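PDB 6USS: sulfatase, which probably hydrolyses sulfate esters as a calcium-dependent arylsulfatase of the gut microbiome. Local coordinates for residues Thr49-Trp54 against Pro359-Trp364; Met78-Tyr83 against Lys373-Leu378; Glu381-Ser386 against Ile405-Leu410; Thr443-Asp448 against Asn464-Ile469. The protein carries 1 engineered substitution. All coordinates share one frame; numbering follows the deposited sequence.

Contact 1. Residues Thr49-Trp54 against Pro359-Trp364; sequences TSLPFW and PMIVRW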
loop_
_atom_site.group_PDB
_atom_site.type_symbol
_atom_site.label_atom_id
_atom_site.label_comp_id
_atom_site.label_asym_id
_atom_site.label_seq_id
_atom_site.Cartn_x
_atom_site.Cartn_y
_atom_site.Cartn_z
ATOM N N THR A 49 16.381 30.598 0.430
ATOM C CA THR A 49 17.549 29.752 0.244
ATOM C C THR A 49 18.759 30.665 0.121
ATOM O O THR A 49 18.630 31.843 -0.232
ATOM C CB THR A 49 17.397 28.863 -1.004
ATOM O OG1 THR A 49 18.656 28.266 -1.354
ATOM C CG2 THR A 49 16.897 29.694 -2.188
ATOM N N SER A 50 19.939 30.123 0.443
ATOM C CA SER A 50 21.161 30.847 0.119
ATOM C C SER A 50 21.543 30.711 -1.350
ATOM O O SER A 50 22.401 31.466 -1.808
ATOM C CB SER A 50 22.338 30.404 1.009
ATOM O OG SER A 50 22.592 29.012 0.946
ATOM N N LEU A 51 20.928 29.795 -2.101
ATOM C CA LEU A 51 21.252 29.646 -3.528
ATOM C C LEU A 51 20.502 30.692 -4.352
ATOM O O LEU A 51 19.266 30.685 -4.358
ATOM C CB LEU A 51 20.904 28.243 -4.029
ATOM C CG LEU A 51 21.112 27.925 -5.525
ATOM C CD1 LEU A 51 22.596 28.016 -5.933
ATOM C CD2 LEU A 51 20.532 26.554 -5.896
ATOM N N PRO A 52 21.201 31.602 -5.072
ATOM C CA PRO A 52 20.505 32.675 -5.802
ATOM C C PRO A 52 19.908 32.168 -7.110
ATOM O O PRO A 52 20.637 31.806 -8.040
ATOM C CB PRO A 52 21.619 33.709 -6.044
ATOM C CG PRO A 52 22.786 33.274 -5.157
ATOM C CD PRO A 52 22.661 31.781 -5.108
ATOM N N PHE A 53 18.562 32.171 -7.189
ATOM C CA PHE A 53 17.833 31.822 -8.412
ATOM C C PHE A 53 17.618 33.003 -9.361
ATOM O O PHE A 53 17.316 32.788 -10.542
ATOM C CB PHE A 53 16.469 31.214 -8.061
ATOM C CG PHE A 53 16.523 29.747 -7.794
ATOM C CD1 PHE A 53 16.151 28.838 -8.774
ATOM C CD2 PHE A 53 16.987 29.269 -6.576
ATOM C CE1 PHE A 53 16.230 27.484 -8.543
ATOM C CE2 PHE A 53 17.065 27.907 -6.335
ATOM C CZ PHE A 53 16.688 27.009 -7.322
ATOM N N TRP A 54 17.714 34.232 -8.859
ATOM C CA TRP A 54 17.705 35.451 -9.647
ATOM C C TRP A 54 19.073 35.644 -10.309
ATOM O O TRP A 54 20.031 34.923 -10.019
ATOM C CB TRP A 54 17.369 36.642 -8.746
ATOM C CG TRP A 54 16.906 37.834 -9.448
ATOM C CD1 TRP A 54 16.415 37.898 -10.720
ATOM C CD2 TRP A 54 16.857 39.164 -8.928
ATOM N NE1 TRP A 54 16.075 39.190 -11.027
ATOM C CE2 TRP A 54 16.338 39.988 -9.946
ATOM C CE3 TRP A 54 17.207 39.738 -7.710
ATOM C CZ2 TRP A 54 16.164 41.357 -9.782
ATOM C CZ3 TRP A 54 17.015 41.107 -7.541
ATOM C CH2 TRP A 54 16.504 41.896 -8.573
ATOM N N PRO A 359 11.728 27.329 -6.325
ATOM C CA PRO A 359 13.117 26.882 -6.523
ATOM C C PRO A 359 13.157 25.424 -6.955
ATOM O O PRO A 359 12.531 24.565 -6.326
ATOM C CB PRO A 359 13.749 27.068 -5.142
ATOM C CG PRO A 359 12.571 26.934 -4.188
ATOM C CD PRO A 359 11.418 27.586 -4.908
ATOM N N MET A 360 13.909 25.138 -8.019
ATOM C CA MET A 360 13.910 23.793 -8.573
ATOM C C MET A 360 15.306 23.425 -9.048
ATOM O O MET A 360 15.988 24.219 -9.705
ATOM C CB MET A 360 12.904 23.666 -9.714
ATOM C CG MET A 360 12.813 22.285 -10.326
ATOM S SD MET A 360 11.718 22.298 -11.759
ATOM C CE MET A 360 12.179 20.752 -12.528
ATOM N N ILE A 361 15.728 22.212 -8.704
ATOM C CA ILE A 361 17.068 21.721 -9.006
ATOM C C ILE A 361 16.958 20.267 -9.437
ATOM O O ILE A 361 16.161 19.502 -8.880
ATOM C CB ILE A 361 18.015 21.841 -7.792
ATOM C CG1 ILE A 361 17.952 23.239 -7.167
ATOM C CG2 ILE A 361 19.425 21.511 -8.200
ATOM C CD1 ILE A 361 18.856 23.392 -5.949
ATOM N N VAL A 362 17.754 19.872 -10.423
ATOM C CA VAL A 362 17.795 18.474 -10.818
ATOM C C VAL A 362 19.246 18.038 -10.930
ATOM O O VAL A 362 20.035 18.652 -11.664
ATOM C CB VAL A 362 17.044 18.215 -12.131
ATOM C CG1 VAL A 362 17.356 16.816 -12.641
ATOM C CG2 VAL A 362 15.543 18.414 -11.938
ATOM N N ARG A 363 19.598 16.997 -10.185
ATOM C CA ARG A 363 20.843 16.278 -10.374
ATOM C C ARG A 363 20.487 14.978 -11.064
ATOM O O ARG A 363 19.480 14.351 -10.733
ATOM C CB ARG A 363 21.561 16.004 -9.048
ATOM C CG ARG A 363 22.958 15.377 -9.206
ATOM C CD ARG A 363 23.717 15.295 -7.875
ATOM N NE ARG A 363 23.235 14.227 -6.999
ATOM C CZ ARG A 363 23.568 14.093 -5.713
ATOM N NH1 ARG A 363 24.396 14.959 -5.137
ATOM N NH2 ARG A 363 23.077 13.083 -4.997
ATOM N N TRP A 364 21.284 14.608 -12.047
ATOM C CA TRP A 364 21.093 13.408 -12.850
ATOM C C TRP A 364 22.465 13.074 -13.426
ATOM O O TRP A 364 22.776 13.455 -14.566
ATOM C CB TRP A 364 20.047 13.662 -13.938
ATOM C CG TRP A 364 19.617 12.450 -14.716
ATOM C CD1 TRP A 364 20.103 11.181 -14.602
ATOM C CD2 TRP A 364 18.607 12.402 -15.731
ATOM N NE1 TRP A 364 19.453 10.340 -15.481
ATOM C CE2 TRP A 364 18.532 11.067 -16.187
ATOM C CE3 TRP A 364 17.750 13.354 -16.292
ATOM C CZ2 TRP A 364 17.646 10.667 -17.184
ATOM C CZ3 TRP A 364 16.860 12.951 -17.275
ATOM C CH2 TRP A 364 16.816 11.616 -17.710
#
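Phe53 lays one face of its ring against Pro359, with Pro359 CB 4.0 Å from the ring centroid and 27° off the ring normal, a CH-pi contact. The CB atom sits nearest the outer part of the ring, 3.6 Å from Phe53 CE2, and the two side chains cross at about a right angle. The far end of the same ring reaches the strand backbone: Phe53 CE1 lies 3.3 Å from Met360 N, and Met360 O stands in the ring plane at the edge. Also at the ring edge, Ile361 CG1 comes to 4.0 Å from Phe53 CZ. Beside the ring, Leu51 and Ile361 meet tip to tip, Leu51 CD2 to Ile361 CD1 at 3.6 Å. Leu51 CG is anti to its backbone N (chi1 177°). No hydrogen bond joins the two segments; the contact is van der Waals packing, with apolar side chains and the ring against the Met360 backbone. Behind it, Thr49 OG1 accepts from Leu51 N at 2.8 Å, an ST turn spanning Thr49 to Leu51, and is also bonded to Thr66 OG1. Trp46 meets the Phe53 ring, while Ile361 touches Leu72 of helix 67-74. The loop after strand 35-41, which follows the calcium ligands Asp42 and Asp43, is thus packed on strand 357-363 of the central mixed sheet of the sulfatase, an alkaline-phosphatase-like fold.

Contact 2. Residues Met78-Tyr83 against Lys373-Leu378; sequences MFTQAY and KCDKYL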
loop_
_atom_site.group_PDB
_atom_site.type_symbol
_atom_site.label_atom_id
_atom_site.label_comp_id
_atom_site.label_asym_id
_atom_site.label_seq_id
_atom_site.Cartn_x
_atom_site.Cartn_y
_atom_site.Cartn_z
ATOM N N MET A 78 19.799 24.169 -12.293
ATOM C CA MET A 78 18.774 24.954 -11.620
ATOM C C MET A 78 17.748 25.411 -12.643
ATOM O O MET A 78 18.108 25.825 -13.749
ATOM C CB MET A 78 19.371 26.182 -10.934
ATOM C CG MET A 78 20.475 25.897 -9.932
ATOM S SD MET A 78 21.321 27.426 -9.465
ATOM C CE MET A 78 19.917 28.456 -8.992
ATOM N N PHE A 79 16.476 25.365 -12.275
ATOM C CA PHE A 79 15.426 25.930 -13.114
ATOM C C PHE A 79 15.000 27.255 -12.498
ATOM O O PHE A 79 14.383 27.283 -11.431
ATOM C CB PHE A 79 14.251 24.968 -13.257
ATOM C CG PHE A 79 14.525 23.825 -14.194
ATOM C CD1 PHE A 79 15.109 22.646 -13.732
ATOM C CD2 PHE A 79 14.219 23.935 -15.545
ATOM C CE1 PHE A 79 15.359 21.594 -14.589
ATOM C CE2 PHE A 79 14.472 22.886 -16.417
ATOM C CZ PHE A 79 15.046 21.714 -15.935
ATOM N N THR A 80 15.350 28.352 -13.153
ATOM C CA THR A 80 15.087 29.676 -12.611
ATOM C C THR A 80 13.687 30.185 -12.943
ATOM O O THR A 80 13.304 31.260 -12.466
ATOM C CB THR A 80 16.148 30.675 -13.108
ATOM O OG1 THR A 80 16.131 30.720 -14.537
ATOM C CG2 THR A 80 17.522 30.260 -12.650
ATOM N N GLN A 81 12.905 29.434 -13.721
ATOM C CA GLN A 81 11.537 29.831 -14.060
ATOM C C GLN A 81 10.594 28.622 -13.979
ATOM O O GLN A 81 9.877 28.289 -14.918
ATOM C CB GLN A 81 11.507 30.497 -15.437
ATOM C CG GLN A 81 10.562 31.678 -15.514
ATOM C CD GLN A 81 10.668 32.492 -16.823
ATOM O OE1 GLN A 81 10.204 33.633 -16.892
ATOM N NE2 GLN A 81 11.278 31.907 -17.847
ATOM N N ALA A 82 10.569 27.959 -12.819
ATOM C CA ALA A 82 9.691 26.815 -12.581
ATOM C C ALA A 82 8.445 27.244 -11.812
ATOM O O ALA A 82 8.549 27.938 -10.801
ATOM C CB ALA A 82 10.429 25.715 -11.806
ATOM N N TYR A 83 7.267 26.799 -12.269
ATOM C CA TYR A 83 5.990 27.215 -11.699
ATOM C C TYR A 83 5.199 26.063 -11.074
ATOM O O TYR A 83 5.185 24.937 -11.579
ATOM C CB TYR A 83 5.115 27.906 -12.757
ATOM C CG TYR A 83 5.701 29.218 -13.193
ATOM C CD1 TYR A 83 5.703 30.314 -12.337
ATOM C CD2 TYR A 83 6.300 29.354 -14.439
ATOM C CE1 TYR A 83 6.274 31.528 -12.721
ATOM C CE2 TYR A 83 6.867 30.560 -14.833
ATOM C CZ TYR A 83 6.854 31.640 -13.968
ATOM O OH TYR A 83 7.423 32.823 -14.369
ATOM N N LYS A 373 22.184 26.301 -15.535
ATOM C CA LYS A 373 20.890 26.933 -15.302
ATOM C C LYS A 373 20.032 26.845 -16.554
ATOM O O LYS A 373 20.547 26.824 -17.671
ATOM C CB LYS A 373 21.038 28.408 -14.896
ATOM C CG LYS A 373 21.625 28.638 -13.522
ATOM C CD LYS A 373 21.955 30.111 -13.309
ATOM C CE LYS A 373 22.899 30.328 -12.116
ATOM N NZ LYS A 373 22.388 31.357 -11.155
ATOM N N CYS A 374 18.716 26.781 -16.362
ATOM C CA CYS A 374 17.782 26.705 -17.471
ATOM C C CYS A 374 16.672 27.714 -17.249
ATOM O O CYS A 374 15.914 27.624 -16.273
ATOM C CB CYS A 374 17.186 25.306 -17.634
ATOM S SG CYS A 374 16.082 25.252 -19.086
ATOM N N ASP A 375 16.569 28.642 -18.186
ATOM C CA ASP A 375 15.646 29.769 -18.180
ATOM C C ASP A 375 14.249 29.392 -18.657
ATOM O O ASP A 375 13.294 30.133 -18.387
ATOM C CB ASP A 375 16.222 30.858 -19.102
ATOM C CG ASP A 375 15.836 32.255 -18.700
ATOM O OD1 ASP A 375 15.202 32.447 -17.626
ATOM O OD2 ASP A 375 16.187 33.176 -19.481
ATOM N N LYS A 376 14.111 28.280 -19.383
ATOM C CA LYS A 376 12.836 27.933 -20.002
ATOM C C LYS A 376 11.806 27.566 -18.941
ATOM O O LYS A 376 12.121 26.907 -17.948
ATOM C CB LYS A 376 13.012 26.778 -20.990
ATOM C CG LYS A 376 14.133 27.006 -22.017
ATOM C CD LYS A 376 13.957 28.357 -22.681
ATOM C CE LYS A 376 14.862 28.543 -23.883
ATOM N NZ LYS A 376 14.252 29.622 -24.730
ATOM N N TYR A 377 10.567 27.989 -19.143
ATOM C CA TYR A 377 9.595 27.783 -18.084
ATOM C C TYR A 377 8.937 26.412 -18.185
ATOM O O TYR A 377 8.816 25.829 -19.265
ATOM C CB TYR A 377 8.537 28.893 -18.054
ATOM C CG TYR A 377 7.736 29.205 -19.315
ATOM C CD1 TYR A 377 6.937 28.246 -19.933
ATOM C CD2 TYR A 377 7.709 30.504 -19.833
ATOM C CE1 TYR A 377 6.168 28.561 -21.065
ATOM C CE2 TYR A 377 6.956 30.824 -20.964
ATOM C CZ TYR A 377 6.186 29.849 -21.573
ATOM O OH TYR A 377 5.426 30.164 -22.687
ATOM N N LEU A 378 8.545 25.891 -17.021
ATOM C CA LEU A 378 7.808 24.644 -16.916
ATOM C C LEU A 378 6.846 24.758 -15.741
ATOM O O LEU A 378 6.978 25.645 -14.893
ATOM C CB LEU A 378 8.758 23.455 -16.747
ATOM C CG LEU A 378 9.700 23.527 -15.541
ATOM C CD1 LEU A 378 9.044 23.040 -14.233
ATOM C CD2 LEU A 378 10.957 22.728 -15.835
HETATM O O HOH W 1 13.204 27.275 -15.698
#
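Two short parallel beta pairings at the margin of the sulfatase's large mixed sheet join 78-83 to 373-378, separated by a loop in each segment where the register slips by one residue. In the first, Met78 pairs with Lys373 and Phe79 with Cys374: Cys374 N donates to Met78 O at 2.8 Å, and Thr80 N to Cys374 O at 3.3 Å. In the second, Ala82 pairs with Leu378, and Tyr83 N donates to Leu378 O, whereas the bond from Leu378 N to Gln81 O is weak. A water spans the break, accepting from Gln81 N and donating to both Cys374 O and Lys376 O, and thereby takes up backbone groups where the direct pairing is interrupted.

On the face carrying Phe79, Cys374, Ala82 and Leu378, Leu378 CD2 presses over one face of the Phe79 ring, 3.5 Å from Phe79 CD2. Leu378 CG lies between its own backbone N and carbonyl carbon (chi1 58°), and its other methyl, CD1, rests on Ala82 CB. Cys374 CB meets Phe79 CE2 at 3.8 Å, and Cys374 SG is oblique to the ring, a sulfur-aromatic contact. Tyr377 CB approaches the edge of the Tyr83 ring; the hydroxyls of these tyrosines bond elsewhere, Tyr83 OH to Glu353 and Tyr377 OH to Arg421 O. Across the break the Gln81 chain, extended beyond CG, sets its amide against the other backbone: Gln81 NE2 donates to Asp375 O at 2.7 Å, almost in line with that carbonyl, while Gln81 OE1 accepts from Arg445 NH2.

Contact 3. Residues Glu381-Ser386 against Ile405-Leu410; sequences EDFYPS and ISFIPL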
loop_
_atom_site.group_PDB
_atom_site.type_symbol
_atom_site.label_atom_id
_atom_site.label_comp_id
_atom_site.label_asym_id
_atom_site.label_seq_id
_atom_site.Cartn_x
_atom_site.Cartn_y
_atom_site.Cartn_z
ATOM N N GLU A 381 2.549 20.165 -13.265
ATOM C CA GLU A 381 1.995 18.963 -13.903
ATOM C C GLU A 381 2.975 18.301 -14.863
ATOM O O GLU A 381 2.791 17.122 -15.188
ATOM C CB GLU A 381 0.692 19.256 -14.663
ATOM C CG GLU A 381 0.812 20.285 -15.761
ATOM C CD GLU A 381 0.167 21.613 -15.360
ATOM O OE1 GLU A 381 -0.452 22.263 -16.241
ATOM O OE2 GLU A 381 0.278 22.000 -14.162
ATOM N N ASP A 382 4.000 19.030 -15.329
ATOM C CA ASP A 382 5.032 18.439 -16.182
ATOM C C ASP A 382 5.876 17.393 -15.450
ATOM O O ASP A 382 6.454 16.503 -16.097
ATOM C CB ASP A 382 5.965 19.522 -16.729
ATOM C CG ASP A 382 5.230 20.624 -17.473
ATOM O OD1 ASP A 382 4.073 20.406 -17.898
ATOM O OD2 ASP A 382 5.821 21.722 -17.620
ATOM N N PHE A 383 5.991 17.505 -14.119
ATOM C CA PHE A 383 6.740 16.525 -13.329
ATOM C C PHE A 383 6.253 15.097 -13.574
ATOM O O PHE A 383 7.051 14.148 -13.526
ATOM C CB PHE A 383 6.635 16.854 -11.831
ATOM C CG PHE A 383 7.554 17.958 -11.366
ATOM C CD1 PHE A 383 7.540 19.204 -11.970
ATOM C CD2 PHE A 383 8.401 17.757 -10.286
ATOM C CE1 PHE A 383 8.383 20.240 -11.519
ATOM C CE2 PHE A 383 9.248 18.778 -9.827
ATOM C CZ PHE A 383 9.240 20.022 -10.449
ATOM N N TYR A 384 4.943 14.936 -13.859
ATOM C CA TYR A 384 4.368 13.600 -14.027
ATOM C C TYR A 384 4.926 12.884 -15.258
ATOM O O TYR A 384 5.560 11.824 -15.100
ATOM C CB TYR A 384 2.844 13.716 -14.041
ATOM C CG TYR A 384 2.005 12.473 -14.176
ATOM C CD1 TYR A 384 2.004 11.723 -15.346
ATOM C CD2 TYR A 384 1.138 12.101 -13.153
ATOM C CE1 TYR A 384 1.192 10.609 -15.475
ATOM C CE2 TYR A 384 0.314 11.012 -13.270
ATOM C CZ TYR A 384 0.341 10.265 -14.430
ATOM O OH TYR A 384 -0.480 9.168 -14.536
ATOM N N PRO A 385 4.762 13.400 -16.491
ATOM C CA PRO A 385 5.432 12.743 -17.630
ATOM C C PRO A 385 6.937 12.690 -17.480
ATOM O O PRO A 385 7.544 11.737 -17.964
ATOM C CB PRO A 385 5.048 13.614 -18.841
ATOM C CG PRO A 385 4.011 14.559 -18.364
ATOM C CD PRO A 385 4.186 14.698 -16.890
ATOM N N SER A 386 7.563 13.688 -16.838
ATOM C CA SER A 386 9.028 13.720 -16.781
ATOM C C SER A 386 9.568 12.610 -15.895
ATOM O O SER A 386 10.568 11.963 -16.228
ATOM C CB SER A 386 9.531 15.071 -16.279
ATOM O OG SER A 386 8.992 16.132 -17.042
ATOM N N ILE A 405 3.837 18.432 -19.753
ATOM C CA ILE A 405 4.725 18.226 -20.893
ATOM C C ILE A 405 6.112 17.911 -20.349
ATOM O O ILE A 405 6.651 18.678 -19.543
ATOM C CB ILE A 405 4.783 19.463 -21.814
ATOM C CG1 ILE A 405 3.394 19.869 -22.301
ATOM C CG2 ILE A 405 5.663 19.173 -23.002
ATOM C CD1 ILE A 405 2.737 18.820 -23.189
ATOM N N SER A 406 6.683 16.796 -20.785
ATOM C CA SER A 406 8.000 16.398 -20.303
ATOM C C SER A 406 9.019 17.520 -20.482
ATOM O O SER A 406 9.061 18.174 -21.529
ATOM C CB SER A 406 8.468 15.151 -21.030
ATOM O OG SER A 406 9.681 14.721 -20.470
ATOM N N PHE A 407 9.809 17.781 -19.437
ATOM C CA PHE A 407 10.910 18.720 -19.539
ATOM C C PHE A 407 12.247 18.007 -19.666
ATOM O O PHE A 407 13.295 18.645 -19.530
ATOM C CB PHE A 407 10.931 19.701 -18.356
ATOM C CG PHE A 407 10.812 19.063 -16.979
ATOM C CD1 PHE A 407 11.890 18.397 -16.399
ATOM C CD2 PHE A 407 9.640 19.192 -16.237
ATOM C CE1 PHE A 407 11.792 17.819 -15.124
ATOM C CE2 PHE A 407 9.534 18.619 -14.951
ATOM C CZ PHE A 407 10.615 17.932 -14.395
ATOM N N ILE A 408 12.233 16.704 -19.935
ATOM C CA ILE A 408 13.459 15.951 -20.197
ATOM C C ILE A 408 14.234 16.618 -21.336
ATOM O O ILE A 408 15.477 16.646 -21.290
ATOM C CB ILE A 408 13.155 14.469 -20.500
ATOM C CG1 ILE A 408 12.990 13.648 -19.223
ATOM C CG2 ILE A 408 14.308 13.813 -21.229
ATOM C CD1 ILE A 408 12.193 14.300 -18.142
ATOM N N PRO A 409 13.584 17.166 -22.374
ATOM C CA PRO A 409 14.367 17.897 -23.390
ATOM C C PRO A 409 15.090 19.116 -22.841
ATOM O O PRO A 409 16.104 19.517 -23.424
ATOM C CB PRO A 409 13.322 18.280 -24.451
ATOM C CG PRO A 409 12.326 17.217 -24.365
ATOM C CD PRO A 409 12.232 16.853 -22.884
ATOM N N LEU A 410 14.618 19.721 -21.747
ATOM C CA LEU A 410 15.414 20.773 -21.122
ATOM C C LEU A 410 16.584 20.183 -20.356
ATOM O O LEU A 410 17.680 20.753 -20.358
ATOM C CB LEU A 410 14.546 21.627 -20.201
ATOM C CG LEU A 410 13.362 22.302 -20.892
ATOM C CD1 LEU A 410 12.368 22.855 -19.873
ATOM C CD2 LEU A 410 13.860 23.387 -21.827
HETATM O O HOH W 2 8.029 21.109 -19.377
#
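The start of the helix around 383-386, with Asp382 before it, lies beside the loop 405-407 that leads into helix 408-412, the backbones coming closest at Ser386 and Ser406, whose CA atoms are 4.5 Å apart. Asp382 OD1 accepts from Ile405 N at 2.7 Å, from above the carboxylate plane, and also forms a salt bridge with Arg421 NH2. A water donates to Ile405 O and, weakly, to Asp382 OD2. Ser386 OG works both ways: it donates to Asp382 O at 2.7 Å and accepts from Phe407 N at 3.0 Å, with an N-H...O angle of 167°. The same OG sits over the centre of the Phe407 ring, 3.1 Å above its plane, and Ser386 CB makes a CH-pi contact with that face. Phe407 CG stands between its own backbone N and carbonyl carbon (chi1 49°). The ring's edge points at the face of Phe383 in a T-shaped pair, centroids 5.3 Å apart and planes at 74°. Phe407 occupies the N-cap position of helix 408-412, and both phenylalanines pack on Met360 of strand 357-363, where Phe383 also touches Ile318 and Met320 of strand 315-321.

Contact 4. Residues Thr443-Asp448 against Asn464-Ile469; sequences TVRKGD and NIPQDI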
loop_
_atom_site.group_PDB
_atom_site.type_symbol
_atom_site.label_atom_id
_atom_site.label_comp_id
_atom_site.label_asym_id
_atom_site.label_seq_id
_atom_site.Cartn_x
_atom_site.Cartn_y
_atom_site.Cartn_z
ATOM N N THR A 443 -5.102 32.844 -14.771
ATOM C CA THR A 443 -3.878 33.415 -15.294
ATOM C C THR A 443 -3.414 32.591 -16.478
ATOM O O THR A 443 -3.470 31.352 -16.437
ATOM C CB THR A 443 -2.791 33.418 -14.217
ATOM O OG1 THR A 443 -3.257 34.155 -13.088
ATOM C CG2 THR A 443 -1.532 34.069 -14.740
ATOM N N VAL A 444 -2.950 33.268 -17.528
ATOM C CA VAL A 444 -2.163 32.618 -18.572
ATOM C C VAL A 444 -0.803 33.305 -18.695
ATOM O O VAL A 444 -0.701 34.538 -18.647
ATOM C CB VAL A 444 -2.896 32.613 -19.929
ATOM C CG1 VAL A 444 -3.233 34.059 -20.380
ATOM C CG2 VAL A 444 -2.050 31.887 -20.971
ATOM N N ARG A 445 0.242 32.489 -18.836
ATOM C CA ARG A 445 1.582 32.936 -19.185
ATOM C C ARG A 445 1.939 32.364 -20.546
ATOM O O ARG A 445 1.682 31.185 -20.810
ATOM C CB ARG A 445 2.605 32.474 -18.148
ATOM C CG ARG A 445 4.035 32.725 -18.540
ATOM C CD ARG A 445 4.356 34.210 -18.556
ATOM N NE ARG A 445 5.750 34.431 -18.919
ATOM C CZ ARG A 445 6.798 34.161 -18.136
ATOM N NH1 ARG A 445 6.638 33.668 -16.911
ATOM N NH2 ARG A 445 8.024 34.380 -18.588
ATOM N N LYS A 446 2.516 33.193 -21.414
ATOM C CA LYS A 446 2.862 32.736 -22.760
ATOM C C LYS A 446 3.958 33.646 -23.276
ATOM O O LYS A 446 3.727 34.841 -23.466
ATOM C CB LYS A 446 1.646 32.761 -23.678
ATOM C CG LYS A 446 1.919 32.347 -25.127
ATOM C CD LYS A 446 0.906 33.003 -26.071
ATOM C CE LYS A 446 0.331 32.033 -27.113
ATOM N NZ LYS A 446 1.288 30.980 -27.557
ATOM N N GLY A 447 5.135 33.085 -23.521
ATOM C CA GLY A 447 6.260 33.929 -23.902
ATOM C C GLY A 447 6.611 34.871 -22.763
ATOM O O GLY A 447 6.708 34.473 -21.597
ATOM N N ASP A 448 6.795 36.137 -23.100
ATOM C CA ASP A 448 7.171 37.139 -22.119
ATOM C C ASP A 448 5.981 37.674 -21.354
ATOM O O ASP A 448 6.162 38.511 -20.465
ATOM C CB ASP A 448 7.867 38.312 -22.816
ATOM C CG ASP A 448 9.153 37.906 -23.502
ATOM O OD1 ASP A 448 9.670 36.795 -23.203
ATOM O OD2 ASP A 448 9.644 38.702 -24.338
ATOM N N ASN A 464 5.005 42.063 -18.498
ATOM C CA ASN A 464 6.155 41.502 -19.193
ATOM C C ASN A 464 7.096 40.969 -18.125
ATOM O O ASN A 464 7.880 41.723 -17.549
ATOM C CB ASN A 464 6.848 42.553 -20.052
ATOM C CG ASN A 464 7.741 41.933 -21.099
ATOM O OD1 ASN A 464 8.764 41.320 -20.783
ATOM N ND2 ASN A 464 7.353 42.071 -22.357
ATOM N N ILE A 465 7.021 39.660 -17.867
ATOM C CA ILE A 465 7.771 39.075 -16.753
ATOM C C ILE A 465 9.279 39.278 -16.896
ATOM O O ILE A 465 9.908 39.737 -15.933
ATOM C CB ILE A 465 7.370 37.604 -16.561
ATOM C CG1 ILE A 465 5.871 37.500 -16.195
ATOM C CG2 ILE A 465 8.256 36.927 -15.515
ATOM C CD1 ILE A 465 5.480 38.140 -14.879
ATOM N N PRO A 466 9.910 38.995 -18.044
ATOM C CA PRO A 466 11.370 39.200 -18.116
ATOM C C PRO A 466 11.790 40.660 -17.971
ATOM O O PRO A 466 12.929 40.935 -17.578
ATOM C CB PRO A 466 11.739 38.641 -19.499
ATOM C CG PRO A 466 10.607 37.721 -19.852
ATOM C CD PRO A 466 9.394 38.377 -19.279
ATOM N N GLN A 467 10.906 41.610 -18.271
ATOM C CA GLN A 467 11.199 43.021 -18.055
ATOM C C GLN A 467 10.730 43.546 -16.707
ATOM O O GLN A 467 11.182 44.618 -16.288
ATOM C CB GLN A 467 10.539 43.883 -19.132
ATOM C CG GLN A 467 11.250 43.871 -20.460
ATOM C CD GLN A 467 10.418 44.552 -21.532
ATOM O OE1 GLN A 467 9.708 45.534 -21.249
ATOM N NE2 GLN A 467 10.473 44.025 -22.759
ATOM N N ASP A 468 9.830 42.844 -16.027
ATOM C CA ASP A 468 9.194 43.373 -14.827
ATOM C C ASP A 468 8.984 42.228 -13.833
ATOM O O ASP A 468 7.868 41.783 -13.572
ATOM C CB ASP A 468 7.876 44.063 -15.179
ATOM C CG ASP A 468 7.167 44.621 -13.979
ATOM O OD1 ASP A 468 7.812 44.833 -12.926
ATOM O OD2 ASP A 468 5.942 44.840 -14.093
ATOM N N ILE A 469 10.083 41.748 -13.251
ATOM C CA ILE A 469 9.994 40.537 -12.443
ATOM C C ILE A 469 9.133 40.776 -11.212
ATOM O O ILE A 469 8.475 39.850 -10.723
ATOM C CB ILE A 469 11.404 40.027 -12.084
ATOM C CG1 ILE A 469 11.371 38.552 -11.724
ATOM C CG2 ILE A 469 12.022 40.840 -10.939
ATOM C CD1 ILE A 469 12.694 38.064 -11.153
#
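Arg445 reaches Ile465 with its guanidinium, along a chain that can be traced from the strand outward. From CB, CG is anti to the backbone N (chi1 172°), and the chain then bends at chi2 (68°), which places CD. Arg445 NE donates to Gly447 O at 2.8 Å, two residues on, where the chain turns, while NH2 adds a weak bond to that oxygen. Arg445 CZ lies 3.8 Å from Ile465 CB, the carbon standing over the centre of one face of the flat group; NH1 and NH2 both approach Ile465 CG2, at 3.9 and 4.0 Å. Beyond the segments, NH1 makes a weak bond with Tyr83 OH. The contact lies at the end of the four-stranded antiparallel sheet that follows the large mixed sheet in the chain: strands 441-446 and 449-454 are joined by a tight turn through Gly447 and Asp448, and 464-469 leaves 460-464, one of its two outermost strands. At that turn Asp448 O accepts from Ile465 N at 3.0 Å and also meets Asn464 CA in a CA-H...O contact. Pro466 covers the turn from the other segment, its CG 3.6 Å from Asp448 OD1, the two side chains crossing at about a right angle.

In the fold
Contacts 1 and 2 share the mixed sheet, where strands 357-363 and 77-83 are neighbours and Met360 O probably accepts from Phe79 N. Contact 1 is wholly buried and lacks hydrogen bonds between its segments, whereas contact 2, partly exposed, relies on backbone bonds, a water and a glutamine amide besides the packing of Leu378 on Phe79. Contact 3 is buried too, but mixes aromatic packing with polar bonds at two helix starts; Met360 of contact 1 touches its Phe383 and Phe407. Contact 4, farthest from the chain's centre, has exposed Asp448 and Pro466 at the turns beside the small sheet. It is tied to contact 2 through Arg445 and Gly447, yet does not touch contact 3.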